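Long-range contacts in fimbrial subunit CupB6 (Pseudomonas aeruginosa, PDB 5CYL), which probably mediates adhesion at the tip of a chaperone-usher pilus, a role linked to biofilm formation: residues 9-14 and 44-49; 62-67 and 99-104; 149-154 and 187-192; 156-161 and 179-184. All coordinates share one frame; numbering follows the deposited sequence.

Contact 1: 9-14 and 44-49; sequences NCSFDN and FLNYKP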
loop_
_atom_site.group_PDB
_atom_site.type_symbol
_atom_site.label_atom_id
_atom_site.label_comp_id
_atom_site.label_asym_id
_atom_site.label_seq_id
_atom_site.Cartn_x
_atom_site.Cartn_y
_atom_site.Cartn_z
ATOM N N ASN A 9 -42.336 -9.081 -0.715
ATOM C CA ASN A 9 -41.637 -8.354 0.348
ATOM C C ASN A 9 -40.177 -8.749 0.562
ATOM O O ASN A 9 -39.755 -8.998 1.689
ATOM C CB ASN A 9 -42.405 -8.464 1.663
ATOM C CG ASN A 9 -43.873 -8.137 1.506
ATOM O OD1 ASN A 9 -44.730 -8.800 2.085
ATOM N ND2 ASN A 9 -44.172 -7.113 0.717
ATOM N N CYS A 10 -39.419 -8.828 -0.524
ATOM C CA CYS A 10 -38.034 -9.265 -0.455
ATOM C C CYS A 10 -37.185 -8.369 0.391
ATOM O O CYS A 10 -37.420 -7.171 0.448
ATOM C CB CYS A 10 -37.436 -9.316 -1.832
ATOM S SG CYS A 10 -37.901 -10.839 -2.683
ATOM N N SER A 11 -36.220 -8.945 1.085
ATOM C CA SER A 11 -35.235 -8.156 1.797
ATOM C C SER A 11 -33.915 -8.927 1.848
ATOM O O SER A 11 -33.885 -10.181 1.871
ATOM C CB SER A 11 -35.715 -7.808 3.206
ATOM O OG SER A 11 -35.390 -8.839 4.102
ATOM N N PHE A 12 -32.817 -8.193 1.893
ATOM C CA PHE A 12 -31.497 -8.814 1.917
ATOM C C PHE A 12 -30.914 -8.595 3.285
ATOM O O PHE A 12 -30.992 -7.475 3.776
ATOM C CB PHE A 12 -30.621 -8.142 0.897
ATOM C CG PHE A 12 -30.763 -8.675 -0.488
ATOM C CD1 PHE A 12 -30.145 -9.870 -0.842
ATOM C CD2 PHE A 12 -31.398 -7.927 -1.478
ATOM C CE1 PHE A 12 -30.234 -10.352 -2.153
ATOM C CE2 PHE A 12 -31.484 -8.386 -2.787
ATOM C CZ PHE A 12 -30.897 -9.604 -3.129
ATOM N N ASP A 13 -30.347 -9.618 3.921
ATOM C CA ASP A 13 -29.772 -9.427 5.264
ATOM C C ASP A 13 -28.442 -10.111 5.441
ATOM O O ASP A 13 -28.198 -11.149 4.853
ATOM C CB ASP A 13 -30.742 -9.899 6.342
ATOM C CG ASP A 13 -32.017 -9.041 6.416
ATOM O OD1 ASP A 13 -31.956 -7.850 6.772
ATOM O OD2 ASP A 13 -33.104 -9.580 6.145
ATOM N N ASN A 14 -27.594 -9.521 6.277
ATOM C CA ASN A 14 -26.201 -9.974 6.467
ATOM C C ASN A 14 -26.093 -11.327 7.127
ATOM O O ASN A 14 -26.853 -11.620 8.047
ATOM C CB ASN A 14 -25.434 -8.974 7.324
ATOM C CG ASN A 14 -25.160 -7.654 6.610
ATOM O OD1 ASN A 14 -25.237 -7.543 5.382
ATOM N ND2 ASN A 14 -24.799 -6.645 7.386
ATOM N N PHE A 44 -28.522 -13.372 3.360
ATOM C CA PHE A 44 -29.831 -14.027 3.452
ATOM C C PHE A 44 -30.860 -13.275 2.613
ATOM O O PHE A 44 -31.034 -12.041 2.755
ATOM C CB PHE A 44 -30.296 -14.069 4.890
ATOM C CG PHE A 44 -29.571 -15.059 5.735
ATOM C CD1 PHE A 44 -29.573 -16.407 5.408
ATOM C CD2 PHE A 44 -28.937 -14.656 6.912
ATOM C CE1 PHE A 44 -28.932 -17.328 6.231
ATOM C CE2 PHE A 44 -28.282 -15.569 7.736
ATOM C CZ PHE A 44 -28.274 -16.910 7.386
ATOM N N LEU A 45 -31.542 -14.003 1.749
ATOM C CA LEU A 45 -32.667 -13.423 1.035
ATOM C C LEU A 45 -34.015 -13.891 1.642
ATOM O O LEU A 45 -34.333 -15.061 1.636
ATOM C CB LEU A 45 -32.560 -13.712 -0.451
ATOM C CG LEU A 45 -33.577 -13.043 -1.384
ATOM C CD1 LEU A 45 -33.876 -11.581 -1.051
ATOM C CD2 LEU A 45 -33.091 -13.175 -2.830
ATOM N N ASN A 46 -34.788 -12.953 2.175
ATOM C CA ASN A 46 -36.060 -13.264 2.820
ATOM C C ASN A 46 -37.249 -12.667 2.096
ATOM O O ASN A 46 -37.230 -11.525 1.617
ATOM C CB ASN A 46 -36.004 -12.838 4.276
ATOM C CG ASN A 46 -34.850 -13.484 5.003
ATOM O OD1 ASN A 46 -34.536 -14.623 4.742
ATOM N ND2 ASN A 46 -34.188 -12.740 5.889
ATOM N N TYR A 47 -38.277 -13.492 1.997
ATOM C CA TYR A 47 -39.497 -13.116 1.295
ATOM C C TYR A 47 -40.597 -13.921 1.914
ATOM O O TYR A 47 -40.341 -14.939 2.542
ATOM C CB TYR A 47 -39.379 -13.455 -0.182
ATOM C CG TYR A 47 -39.147 -14.936 -0.418
ATOM C CD1 TYR A 47 -37.953 -15.529 -0.055
ATOM C CD2 TYR A 47 -40.108 -15.734 -1.015
ATOM C CE1 TYR A 47 -37.715 -16.882 -0.271
ATOM C CE2 TYR A 47 -39.886 -17.084 -1.233
ATOM C CZ TYR A 47 -38.688 -17.651 -0.858
ATOM O OH TYR A 47 -38.442 -18.977 -1.078
ATOM N N LYS A 48 -41.821 -13.460 1.748
ATOM C CA LYS A 48 -42.961 -14.218 2.289
ATOM C C LYS A 48 -43.596 -14.959 1.158
ATOM O O LYS A 48 -43.846 -14.311 0.121
ATOM C CB LYS A 48 -43.995 -13.324 2.932
ATOM N N PRO A 49 -43.807 -16.293 1.313
ATOM C CA PRO A 49 -44.433 -16.915 0.173
ATOM C C PRO A 49 -45.942 -16.696 0.192
ATOM O O PRO A 49 -46.556 -16.452 1.242
ATOM C CB PRO A 49 -44.093 -18.410 0.343
ATOM C CG PRO A 49 -43.162 -18.517 1.505
ATOM C CD PRO A 49 -43.446 -17.304 2.333
#
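Leu45 sets its CD1 methyl over one face of the Phe12 ring, 4.0 Å from the ring centroid and 9° off the normal. This is a CH-pi contact with the methyl above the ring centre. The same CD1 also lies near Ser11 O. Cys10 and Tyr47 meet next along the strands, with Cys10 SG packed on Tyr47 CB. The same sulfur forms the disulfide with Cys182. Phe12 and Leu45 both turn to the side of the sheet where strand 151-160 lies, and both touch Ala156.

Ser11, Asp13, Phe44 and Asn46 are on the other side. The side chains of Asp13 and Asn46 cross at about a right angle, and their carboxylate and amide planes are 32° apart. The bond from Asn46 ND2 to Asp13 OD2 is weak, at 3.4 Å. Ser11 OG gives a second weak bond to the same OD2, so this carboxylate oxygen has two loose donors. Asn46 OD1 bonds to Ser118 OG on the next strand.

The backbones run antiparallel, their axes 156° apart. Ser11 pairs with Asn46 through two bonds, Ser11 N to Asn46 O at 2.8 Å and Asn46 N to Ser11 O at 2.9 Å. Asp13 and Phe44 form the second hydrogen-bonded pair. Phe12 and Leu45 make the non-hydrogen-bonded pair between them. An apolar side turned to a second sheet, and a mostly polar, more exposed side that also carries Phe44, are typical of a beta-sandwich, here in the N-terminal part of the chain.

Contact 2: 62-67 and 99-104; sequences GNWSGV and IPVDNQ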
loop_
_atom_site.group_PDB
_atom_site.type_symbol
_atom_site.label_atom_id
_atom_site.label_comp_id
_atom_site.label_asym_id
_atom_site.label_seq_id
_atom_site.Cartn_x
_atom_site.Cartn_y
_atom_site.Cartn_z
ATOM N N GLY A 62 -27.791 -8.150 -10.689
ATOM C CA GLY A 62 -26.885 -7.100 -10.211
ATOM C C GLY A 62 -26.475 -6.164 -11.311
ATOM O O GLY A 62 -26.464 -6.518 -12.471
ATOM N N ASN A 63 -26.169 -4.934 -10.952
ATOM C CA ASN A 63 -25.437 -4.057 -11.864
ATOM C C ASN A 63 -24.840 -2.899 -11.087
ATOM O O ASN A 63 -25.290 -2.575 -9.992
ATOM C CB ASN A 63 -26.344 -3.533 -12.957
ATOM C CG ASN A 63 -27.307 -2.500 -12.452
ATOM O OD1 ASN A 63 -27.753 -2.531 -11.315
ATOM N ND2 ASN A 63 -27.642 -1.564 -13.306
ATOM N N TRP A 64 -23.825 -2.272 -11.658
ATOM C CA TRP A 64 -23.188 -1.103 -11.069
ATOM C C TRP A 64 -23.742 0.082 -11.820
ATOM O O TRP A 64 -23.707 0.125 -13.062
ATOM C CB TRP A 64 -21.664 -1.127 -11.240
ATOM C CG TRP A 64 -20.922 -1.946 -10.261
ATOM C CD1 TRP A 64 -20.497 -3.222 -10.436
ATOM C CD2 TRP A 64 -20.480 -1.564 -8.954
ATOM N NE1 TRP A 64 -19.836 -3.676 -9.297
ATOM C CE2 TRP A 64 -19.796 -2.660 -8.391
ATOM C CE3 TRP A 64 -20.582 -0.402 -8.213
ATOM C CZ2 TRP A 64 -19.263 -2.636 -7.109
ATOM C CZ3 TRP A 64 -20.012 -0.377 -6.929
ATOM C CH2 TRP A 64 -19.378 -1.488 -6.405
ATOM N N SER A 65 -24.245 1.064 -11.092
ATOM C CA SER A 65 -24.675 2.322 -11.739
ATOM C C SER A 65 -23.881 3.485 -11.179
ATOM O O SER A 65 -23.161 3.376 -10.170
ATOM C CB SER A 65 -26.171 2.566 -11.554
ATOM O OG SER A 65 -26.505 2.395 -10.195
ATOM N N GLY A 66 -23.984 4.628 -11.844
ATOM C CA GLY A 66 -23.291 5.836 -11.382
ATOM C C GLY A 66 -21.931 6.001 -12.003
ATOM O O GLY A 66 -21.197 6.937 -11.697
ATOM N N VAL A 67 -21.606 5.065 -12.883
ATOM C CA VAL A 67 -20.458 5.149 -13.773
ATOM C C VAL A 67 -20.857 4.459 -15.087
ATOM O O VAL A 67 -21.472 3.411 -15.073
ATOM C CB VAL A 67 -19.202 4.484 -13.183
ATOM C CG1 VAL A 67 -18.084 4.446 -14.213
ATOM C CG2 VAL A 67 -18.752 5.212 -11.925
ATOM N N ILE A 99 -20.718 -8.985 -11.434
ATOM C CA ILE A 99 -21.778 -7.999 -11.582
ATOM C C ILE A 99 -21.234 -6.994 -12.567
ATOM O O ILE A 99 -20.129 -6.523 -12.401
ATOM C CB ILE A 99 -22.126 -7.362 -10.246
ATOM C CG1 ILE A 99 -22.604 -8.462 -9.265
ATOM C CG2 ILE A 99 -23.159 -6.249 -10.434
ATOM C CD1 ILE A 99 -22.583 -8.049 -7.825
ATOM N N PRO A 100 -21.990 -6.675 -13.616
ATOM C CA PRO A 100 -21.428 -5.787 -14.622
ATOM C C PRO A 100 -21.691 -4.323 -14.356
ATOM O O PRO A 100 -22.573 -3.981 -13.568
ATOM C CB PRO A 100 -22.174 -6.180 -15.900
ATOM C CG PRO A 100 -23.503 -6.647 -15.426
ATOM C CD PRO A 100 -23.280 -7.240 -14.040
ATOM N N VAL A 101 -20.966 -3.461 -15.042
ATOM C CA VAL A 101 -21.311 -2.051 -15.048
ATOM C C VAL A 101 -22.169 -1.825 -16.291
ATOM O O VAL A 101 -21.673 -1.852 -17.393
ATOM C CB VAL A 101 -20.059 -1.169 -15.103
ATOM C CG1 VAL A 101 -20.468 0.288 -15.157
ATOM C CG2 VAL A 101 -19.148 -1.425 -13.904
ATOM N N ASP A 102 -23.472 -1.666 -16.096
ATOM C CA ASP A 102 -24.415 -1.452 -17.192
ATOM C C ASP A 102 -25.606 -0.637 -16.671
ATOM O O ASP A 102 -25.765 -0.490 -15.450
ATOM C CB ASP A 102 -24.836 -2.801 -17.778
ATOM C CG ASP A 102 -25.549 -2.665 -19.111
ATOM O OD1 ASP A 102 -25.365 -1.658 -19.826
ATOM O OD2 ASP A 102 -26.332 -3.561 -19.450
ATOM N N ASN A 103 -26.407 -0.065 -17.553
ATOM C CA ASN A 103 -27.516 0.752 -17.077
ATOM C C ASN A 103 -28.627 -0.116 -16.513
ATOM O O ASN A 103 -29.428 0.357 -15.731
ATOM C CB ASN A 103 -28.033 1.674 -18.176
ATOM C CG ASN A 103 -28.126 0.983 -19.515
ATOM O OD1 ASN A 103 -27.196 0.286 -19.914
ATOM N ND2 ASN A 103 -29.261 1.138 -20.205
ATOM N N GLN A 104 -28.636 -1.382 -16.898
ATOM C CA GLN A 104 -29.707 -2.291 -16.538
ATOM C C GLN A 104 -29.165 -3.430 -15.749
ATOM O O GLN A 104 -28.056 -3.876 -16.039
ATOM C CB GLN A 104 -30.375 -2.811 -17.797
ATOM C CG GLN A 104 -31.498 -1.920 -18.258
ATOM C CD GLN A 104 -32.195 -2.513 -19.427
ATOM O OE1 GLN A 104 -33.337 -2.923 -19.324
ATOM N NE2 GLN A 104 -31.481 -2.648 -20.534
HETATM O O HOH W 1 -18.078 -6.016 -9.841
#
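The end of strand 56-65 is met here by the loop that joins strands 96-98 and 106-112. That loop leads into strand 106-112, the outermost strand beside 56-65 in the four-stranded sheet. Trp64 N donates to Pro100 O at 2.9 Å, with the donor in the carbonyl plane. Trp64 turns its CB toward the loop. This CB rests on Val101 CG2 at 3.7 Å, and Trp64 CD1 lies 4.0 Å from Ile99 CG2. Ile99 O lies at the edge of the indole, in its plane. A water accepts from Trp64 NE1 at 3.0 Å and gives a weak bond to Ile99 O.

Ile99 CG2 also packs on the backbone of Gly62 and Asn63, 3.3 Å from Asn63 N. Gly62 has no side chain, and the methyl lies against its backbone.

Asn63 reaches the loop with its amide. ND2 donates to Asp102 O at 3.0 Å. The N-H...O angle is 140°, and ND2 sits above the carbonyl plane. Asn63 OD1 accepts from Asn153 ND2 on strand 151-160. The Asp102 carboxylate bonds to His106 NE2.

The chemistry is that of a loop held mainly through its carbonyl groups. Pro100 O takes a backbone N-H, Asp102 O takes a side-chain amide, and Ile99 O is loosely linked to the indole N-H through the water.

Contact 3: 149-154 and 187-192; sequences SATLNL and SLIGPA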
loop_
_atom_site.group_PDB
_atom_site.type_symbol
_atom_site.label_atom_id
_atom_site.label_comp_id
_atom_site.label_asym_id
_atom_site.label_seq_id
_atom_site.Cartn_x
_atom_site.Cartn_y
_atom_site.Cartn_z
ATOM N N SER A 149 -19.400 8.335 -7.509
ATOM C CA SER A 149 -20.801 8.111 -7.192
ATOM C C SER A 149 -21.310 6.728 -7.580
ATOM O O SER A 149 -22.508 6.470 -7.542
ATOM C CB SER A 149 -21.665 9.188 -7.848
ATOM O OG SER A 149 -21.470 9.211 -9.244
ATOM N N ALA A 150 -20.402 5.846 -7.971
ATOM C CA ALA A 150 -20.802 4.510 -8.406
ATOM C C ALA A 150 -21.545 3.756 -7.290
ATOM O O ALA A 150 -21.116 3.737 -6.136
ATOM C CB ALA A 150 -19.598 3.706 -8.858
ATOM N N THR A 151 -22.661 3.137 -7.663
ATOM C CA THR A 151 -23.504 2.420 -6.714
ATOM C C THR A 151 -23.747 0.978 -7.140
ATOM O O THR A 151 -23.967 0.693 -8.309
ATOM C CB THR A 151 -24.858 3.120 -6.469
ATOM O OG1 THR A 151 -25.480 3.414 -7.713
ATOM C CG2 THR A 151 -24.661 4.413 -5.722
ATOM N N LEU A 152 -23.674 0.071 -6.169
ATOM C CA LEU A 152 -23.919 -1.356 -6.385
ATOM C C LEU A 152 -25.395 -1.745 -6.134
ATOM O O LEU A 152 -25.878 -1.661 -4.994
ATOM C CB LEU A 152 -23.017 -2.193 -5.446
ATOM C CG LEU A 152 -23.244 -3.722 -5.543
ATOM C CD1 LEU A 152 -22.874 -4.157 -6.964
ATOM C CD2 LEU A 152 -22.485 -4.528 -4.485
ATOM N N ASN A 153 -26.083 -2.224 -7.168
ATOM C CA ASN A 153 -27.492 -2.617 -7.036
ATOM C C ASN A 153 -27.711 -4.114 -7.132
ATOM O O ASN A 153 -27.339 -4.743 -8.115
ATOM C CB ASN A 153 -28.329 -1.919 -8.082
ATOM C CG ASN A 153 -27.996 -0.448 -8.196
ATOM O OD1 ASN A 153 -28.408 0.373 -7.367
ATOM N ND2 ASN A 153 -27.279 -0.105 -9.231
ATOM N N LEU A 154 -28.284 -4.673 -6.080
ATOM C CA LEU A 154 -28.696 -6.068 -6.086
ATOM C C LEU A 154 -30.200 -6.121 -6.258
ATOM O O LEU A 154 -30.944 -5.473 -5.533
ATOM C CB LEU A 154 -28.281 -6.741 -4.777
ATOM C CG LEU A 154 -26.797 -6.611 -4.431
ATOM C CD1 LEU A 154 -26.449 -7.369 -3.158
ATOM C CD2 LEU A 154 -25.929 -7.117 -5.580
ATOM N N SER A 187 -29.743 -1.017 -3.095
ATOM C CA SER A 187 -28.638 -0.208 -3.612
ATOM C C SER A 187 -27.619 0.121 -2.534
ATOM O O SER A 187 -27.967 0.576 -1.461
ATOM C CB SER A 187 -29.160 1.061 -4.259
ATOM O OG SER A 187 -30.147 0.747 -5.214
ATOM N N LEU A 188 -26.357 -0.128 -2.840
ATOM C CA LEU A 188 -25.259 0.154 -1.914
ATOM C C LEU A 188 -24.348 1.220 -2.509
ATOM O O LEU A 188 -23.929 1.124 -3.649
ATOM C CB LEU A 188 -24.461 -1.115 -1.607
ATOM C CG LEU A 188 -25.199 -2.228 -0.868
ATOM C CD1 LEU A 188 -24.471 -3.542 -1.037
ATOM C CD2 LEU A 188 -25.307 -1.894 0.603
ATOM N N ILE A 189 -24.059 2.240 -1.714
ATOM C CA ILE A 189 -23.228 3.351 -2.161
ATOM C C ILE A 189 -21.981 3.519 -1.307
ATOM O O ILE A 189 -22.038 3.417 -0.085
ATOM C CB ILE A 189 -24.017 4.671 -2.172
ATOM C CG1 ILE A 189 -25.480 4.419 -2.511
ATOM C CG2 ILE A 189 -23.422 5.644 -3.182
ATOM C CD1 ILE A 189 -26.330 5.660 -2.640
ATOM N N GLY A 190 -20.864 3.784 -1.965
ATOM C CA GLY A 190 -19.609 4.066 -1.273
ATOM C C GLY A 190 -19.107 2.943 -0.387
ATOM O O GLY A 190 -18.938 1.806 -0.876
ATOM N N PRO A 191 -18.839 3.278 0.943
ATOM C CA PRO A 191 -18.270 2.155 1.712
ATOM C C PRO A 191 -19.205 0.961 1.850
ATOM O O PRO A 191 -18.741 -0.143 2.064
ATOM C CB PRO A 191 -17.985 2.772 3.097
ATOM C CG PRO A 191 -18.949 3.893 3.207
ATOM C CD PRO A 191 -18.935 4.489 1.838
ATOM N N ALA A 192 -20.504 1.203 1.730
ATOM C CA ALA A 192 -21.502 0.139 1.863
ATOM C C ALA A 192 -21.318 -0.970 0.821
ATOM O O ALA A 192 -21.465 -2.142 1.137
ATOM C CB ALA A 192 -22.909 0.704 1.775
#
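The one flat group that carries this contact is the amide of Asn153, which meets Ser187 through its oxygen, OD1. Ser187 OG donates to Asn153 OD1 at 2.8 Å. The hydroxyl lies in the plane of the amide carbonyl and on a lone pair, with a C=O...OG angle of 144°. Asn153 CG, anti to its own carbonyl carbon (chi1 -45°), is placed where the amide can lie near Ser187. The amide's nitrogen end is used too: Asn153 ND2 bonds to Ser65 OG and Asn63 OD1. The amide is thus gripped at both ends, which fixes its rotation.

Leu152 and Leu188 hold the middle of the contact. Their backbones exchange two bonds, Leu152 N to Leu188 O and Leu188 N to Leu152 O, each 2.7 Å. Their side chains lie side by side and point the same way, on the side of the sheet away from Asn153. Leu152 CD2 and Leu188 CD1 are 4.1 Å apart. Thr151 also lies beside Ile189, but their methyl groups are too close in the model for detail. The hydroxyl of Thr151 bonds to Ser65 OG.

Strand 185-189 is an outermost strand of its four-stranded sheet within this chain. Strand 151-160 stands between it and strand 56-65. Gly190 follows as the N-cap residue of the short helix 191-194. Ile196, beyond that helix, packs on Leu188.

Contact 4: 156-161 and 179-184; sequences AVDRLK and TGVCRK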
loop_
_atom_site.group_PDB
_atom_site.type_symbol
_atom_site.label_atom_id
_atom_site.label_comp_id
_atom_site.label_asym_id
_atom_site.label_seq_id
_atom_site.Cartn_x
_atom_site.Cartn_y
_atom_site.Cartn_z
ATOM N N ALA A 156 -33.496 -8.609 -6.173
ATOM C CA ALA A 156 -34.291 -9.867 -6.087
ATOM C C ALA A 156 -35.632 -9.675 -6.764
ATOM O O ALA A 156 -36.429 -8.885 -6.303
ATOM C CB ALA A 156 -34.506 -10.287 -4.655
ATOM N N VAL A 157 -35.879 -10.375 -7.854
ATOM C CA VAL A 157 -37.095 -10.155 -8.661
ATOM C C VAL A 157 -37.876 -11.451 -8.905
ATOM O O VAL A 157 -37.311 -12.448 -9.403
ATOM C CB VAL A 157 -36.763 -9.490 -10.014
ATOM C CG1 VAL A 157 -38.016 -9.265 -10.860
ATOM C CG2 VAL A 157 -36.049 -8.171 -9.801
ATOM N N ASP A 158 -39.158 -11.434 -8.535
ATOM C CA ASP A 158 -40.027 -12.591 -8.755
ATOM C C ASP A 158 -40.428 -12.642 -10.223
ATOM O O ASP A 158 -40.839 -11.623 -10.790
ATOM C CB ASP A 158 -41.245 -12.542 -7.827
ATOM C CG ASP A 158 -42.255 -13.665 -8.114
ATOM O OD1 ASP A 158 -43.008 -13.578 -9.112
ATOM O OD2 ASP A 158 -42.304 -14.643 -7.338
ATOM N N ARG A 159 -40.322 -13.830 -10.817
ATOM C CA ARG A 159 -40.707 -14.055 -12.227
ATOM C C ARG A 159 -41.264 -15.466 -12.474
ATOM O O ARG A 159 -41.002 -16.378 -11.691
ATOM C CB ARG A 159 -39.493 -13.808 -13.128
ATOM C CG ARG A 159 -38.962 -12.379 -13.060
ATOM C CD ARG A 159 -39.501 -11.526 -14.184
ATOM N NE ARG A 159 -38.822 -12.032 -15.376
ATOM C CZ ARG A 159 -39.034 -11.615 -16.604
ATOM N NH1 ARG A 159 -39.938 -10.676 -16.820
ATOM N NH2 ARG A 159 -38.338 -12.120 -17.608
ATOM N N LEU A 160 -42.024 -15.649 -13.555
ATOM C CA LEU A 160 -42.495 -17.010 -13.918
ATOM C C LEU A 160 -41.292 -17.885 -14.229
ATOM O O LEU A 160 -40.365 -17.398 -14.850
ATOM C CB LEU A 160 -43.462 -16.992 -15.109
ATOM C CG LEU A 160 -44.811 -16.265 -14.930
ATOM C CD1 LEU A 160 -45.652 -16.394 -16.198
ATOM C CD2 LEU A 160 -45.609 -16.714 -13.705
ATOM N N LYS A 161 -41.314 -19.131 -13.751
ATOM C CA LYS A 161 -40.156 -20.048 -13.779
ATOM C C LYS A 161 -39.631 -20.231 -15.197
ATOM O O LYS A 161 -40.388 -20.584 -16.088
ATOM C CB LYS A 161 -40.557 -21.407 -13.245
ATOM C CG LYS A 161 -39.514 -22.113 -12.414
ATOM C CD LYS A 161 -39.673 -23.614 -12.584
ATOM C CE LYS A 161 -39.209 -24.428 -11.373
ATOM N NZ LYS A 161 -38.686 -25.792 -11.703
ATOM N N THR A 179 -49.955 -7.750 -4.649
ATOM C CA THR A 179 -49.400 -6.550 -4.046
ATOM C C THR A 179 -48.215 -6.821 -3.144
ATOM O O THR A 179 -48.308 -7.594 -2.194
ATOM C CB THR A 179 -50.554 -5.958 -3.222
ATOM O OG1 THR A 179 -51.661 -5.673 -4.085
ATOM C CG2 THR A 179 -50.116 -4.678 -2.542
ATOM N N GLY A 180 -47.088 -6.201 -3.454
ATOM C CA GLY A 180 -45.823 -6.562 -2.786
ATOM C C GLY A 180 -44.895 -7.553 -3.507
ATOM O O GLY A 180 -43.932 -8.073 -2.907
ATOM N N VAL A 181 -45.162 -7.827 -4.781
ATOM C CA VAL A 181 -44.267 -8.679 -5.565
ATOM C C VAL A 181 -42.874 -8.121 -5.459
ATOM O O VAL A 181 -42.713 -6.914 -5.451
ATOM C CB VAL A 181 -44.595 -8.671 -7.062
ATOM C CG1 VAL A 181 -43.616 -9.531 -7.799
ATOM C CG2 VAL A 181 -45.962 -9.208 -7.322
ATOM N N CYS A 182 -41.887 -9.011 -5.411
ATOM C CA CYS A 182 -40.466 -8.630 -5.379
ATOM C C CYS A 182 -40.015 -7.881 -6.656
ATOM O O CYS A 182 -39.772 -8.527 -7.681
ATOM C CB CYS A 182 -39.577 -9.876 -5.165
ATOM S SG CYS A 182 -39.745 -10.586 -3.520
ATOM N N ARG A 183 -39.840 -6.555 -6.587
ATOM C CA ARG A 183 -39.349 -5.801 -7.762
ATOM C C ARG A 183 -38.325 -4.691 -7.490
ATOM O O ARG A 183 -37.705 -4.198 -8.421
ATOM C CB ARG A 183 -40.498 -5.142 -8.531
ATOM C CG ARG A 183 -41.850 -5.807 -8.507
ATOM C CD ARG A 183 -42.244 -6.397 -9.843
ATOM N NE ARG A 183 -41.957 -7.813 -9.828
ATOM C CZ ARG A 183 -42.684 -8.726 -10.438
ATOM N NH1 ARG A 183 -43.773 -8.371 -11.105
ATOM N NH2 ARG A 183 -42.323 -9.996 -10.356
ATOM N N LYS A 184 -38.192 -4.235 -6.250
ATOM C CA LYS A 184 -37.403 -3.019 -5.950
ATOM C C LYS A 184 -35.938 -3.414 -5.693
ATOM O O LYS A 184 -35.655 -4.532 -5.217
ATOM C CB LYS A 184 -38.031 -2.180 -4.818
#
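Cys182 O receives Asp158 N, and this bond is the firm part of the contact. It measures 3.1 Å, with the donor in the carbonyl plane and on a lone pair. Val157 CA approaches the same oxygen at 3.3 Å as a CA-H...O contact. Arg183 NE also donates to it, at 3.1 Å, from 61° above the carbonyl plane. One carbonyl oxygen thus serves both the strand and an arginine side chain. Close by, Cys182 CB lies 3.5 Å from Ala156 O, and Asp158 CB packs on Val181 CG1 at 3.8 Å. These residues, Ala156, Asp158, Val181 and Cys182, are buried.

The more exposed side is formed by Arg183, and it is less certain. Its chain bends at chi2 and chi3, and the lie of its guanidinium against Val181 is doubtful. The salt bridge from Arg183 NH2 to Asp158 OD1 is long, at 3.9 Å, and the place of NH2 is doubtful too. Each charged group has another partner. Arg183 NH1 forms a salt bridge with Asp175, and Asp158 OD2 accepts from Ala7 N.

The contact joins the far part of strand 151-160 to the loop that leads into strand 185-189. On its other edge, strand 151-160 bonds to strand 56-65 through Val157 with Val59 and Arg159 with Glu57. Strand 6-22 covers it, with Ala7 on Cys182 and Val6 on Asp158.

Overall arrangement
All four contacts lie in the N-terminal part of the chain, on the same side of its centre. Contacts 1 and 4 are joined by the disulfide between Cys10 and Cys182, and their centres are 11 Å apart. Asn9 N probably also bonds to Gly180 O. Contacts 3 and 4 share one long strand, and their centres are 21 Å apart. Contacts 2 and 3 have their centres 10 Å apart. Their strands 56-65 and 151-160 are neighbours in one sheet, and Ser65 O probably accepts from Thr151 N. Contact 1 belongs to the facing sheet and meets contact 3 where Phe12 packs on Leu154. Contacts 1 and 2 do not touch; their nearest atoms are about 8 Å apart.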